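Local coordinates for protein Bd3459 (Bdellovibrio bacteriovorus, PDB 5CEC) that is probably a serine-type D-Ala-D-Ala peptidase of the S13 family, acting on peptidoglycan, and binds the ankyrin-repeat immunity protein Bd3460, at residues F66-I71 with E308-V313. The protein carries 1 engineered substitution. Sequence-based numbering, arbitrary orientation.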
# COMPACT_ATOMS: atom_id res chain seq x y z
N PHE A 66 13.69 -4.30 15.36
CA PHE A 66 13.85 -3.11 14.51
C PHE A 66 12.48 -2.56 14.14
O PHE A 66 11.48 -3.30 14.18
CB PHE A 66 14.62 -3.42 13.23
CG PHE A 66 16.02 -3.88 13.48
CD1 PHE A 66 16.97 -2.97 13.93
CD2 PHE A 66 16.36 -5.22 13.34
CE1 PHE A 66 18.26 -3.37 14.17
CE2 PHE A 66 17.66 -5.62 13.58
CZ PHE A 66 18.60 -4.71 14.00
N PRO A 67 12.42 -1.28 13.75
CA PRO A 67 11.15 -0.74 13.26
C PRO A 67 10.64 -1.47 12.03
O PRO A 67 11.42 -1.76 11.13
CB PRO A 67 11.48 0.71 12.93
CG PRO A 67 12.70 1.03 13.71
CD PRO A 67 13.48 -0.25 13.78
N LEU A 68 9.36 -1.80 12.04
CA LEU A 68 8.74 -2.57 10.97
C LEU A 68 8.09 -1.72 9.90
O LEU A 68 7.88 -2.18 8.76
CB LEU A 68 7.68 -3.48 11.55
CG LEU A 68 8.11 -4.48 12.62
CD1 LEU A 68 6.93 -5.33 13.05
CD2 LEU A 68 9.23 -5.36 12.07
N ALA A 69 7.64 -0.54 10.28
CA ALA A 69 6.75 0.24 9.40
C ALA A 69 5.55 -0.63 9.00
O ALA A 69 5.09 -1.45 9.80
CB ALA A 69 7.51 0.82 8.19
N SER A 70 5.07 -0.51 7.76
CA SER A 70 3.81 -1.15 7.39
C SER A 70 3.89 -2.66 7.20
O SER A 70 2.84 -3.28 6.99
CB SER A 70 3.16 -0.47 6.17
OG SER A 70 2.62 0.79 6.52
N ILE A 71 5.05 -3.31 7.29
CA ILE A 71 4.99 -4.78 7.40
C ILE A 71 4.31 -5.22 8.69
O ILE A 71 3.81 -6.35 8.78
CB ILE A 71 6.31 -5.51 7.14
CG1 ILE A 71 7.28 -5.39 8.33
CG2 ILE A 71 6.88 -5.10 5.81
CD1 ILE A 71 8.58 -6.16 8.12
N GLU A 308 13.23 -12.73 12.68
CA GLU A 308 12.72 -14.09 12.94
C GLU A 308 11.22 -14.10 13.19
O GLU A 308 10.49 -14.95 12.66
CB GLU A 308 13.43 -14.76 14.12
CG GLU A 308 14.83 -15.24 13.81
CD GLU A 308 15.43 -16.12 14.89
OE1 GLU A 308 14.80 -16.34 15.94
OE2 GLU A 308 16.56 -16.61 14.67
N MET A 309 10.74 -13.12 13.97
CA MET A 309 9.31 -13.04 14.24
C MET A 309 8.51 -12.84 12.95
O MET A 309 7.39 -13.36 12.80
CB MET A 309 8.99 -11.92 15.24
CG MET A 309 9.18 -12.31 16.69
SD MET A 309 8.09 -13.63 17.26
CE MET A 309 6.57 -13.24 16.43
N MET A 310 9.04 -12.05 12.01
CA MET A 310 8.36 -11.87 10.74
C MET A 310 8.23 -13.18 9.94
O MET A 310 7.19 -13.46 9.34
CB MET A 310 9.04 -10.77 9.93
CG MET A 310 8.97 -9.39 10.56
SD MET A 310 7.29 -8.82 10.96
CE MET A 310 7.08 -9.33 12.65
N ILE A 311 9.27 -14.00 9.96
CA ILE A 311 9.20 -15.32 9.32
C ILE A 311 8.14 -16.19 10.01
O ILE A 311 7.35 -16.83 9.34
CB ILE A 311 10.55 -16.02 9.34
CG1 ILE A 311 11.60 -15.15 8.61
CG2 ILE A 311 10.42 -17.40 8.72
CD1 ILE A 311 11.29 -14.87 7.14
N LYS A 312 8.10 -16.19 11.33
CA LYS A 312 7.11 -16.97 12.06
C LYS A 312 5.68 -16.54 11.76
O LYS A 312 4.78 -17.34 11.58
CB LYS A 312 7.34 -16.94 13.56
CG LYS A 312 8.64 -17.60 14.02
CD LYS A 312 8.85 -17.41 15.52
CE LYS A 312 7.91 -18.28 16.34
NZ LYS A 312 8.24 -19.74 16.31
N VAL A 313 5.51 -15.23 11.63
CA VAL A 313 4.21 -14.68 11.25
C VAL A 313 3.80 -15.17 9.87
O VAL A 313 2.64 -15.57 9.67
CB VAL A 313 4.24 -13.13 11.34
CG1 VAL A 313 3.06 -12.49 10.61
CG2 VAL A 313 4.25 -12.71 12.80
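Met310 lays its thioether end against the methyl ends of Leu68 and Ile71, and these three buried side chains make the whole contact. Its CE methyl meets the CD1 branch of Leu68 tip to tip at 4.0 Å, while SD lies 4.1 Å from both Leu68 CD1 and Leu68 CD2, so the sulfur faces the fork of the leucine. Ile71 comes in obliquely and meets the CG-SD part of the methionine, its CD1 lying 4.1 Å from both Met310 CG and Met310 SD. The methionine chain turns at chi2 (-55°) and again at chi3 (93°), and this double bend carries CE round to the leucine while CG and SD stay against the isoleucine. An unbranched, flexible thioether suits this place because it can follow two differently shaped partners. Ile71 has its CG1 between the backbone N and the carbonyl carbon (chi1 76°), and from there the extended CG1-CD1 arm reaches the Met310 side chain. No hydrogen bond joins the segments, and only 121 Å² is buried between them.

Ser70, which precedes Ile71 in the chain, has its OG hydrogen-bonded to Lys73 NZ and to a sulfate ion, probably from the crystallisation liquor; this is consistent with the SxxK motif of penicillin-binding proteins, in which this serine would probably be the nucleophile. The contact joins the turn between strand 65-67 and helix 72-84 to helix 307-322. Met368 of strand 364-373 touches both Ile71 and Met310, and on strand 376-385 Leu383 meets Ile71 and Ala381 meets Met310.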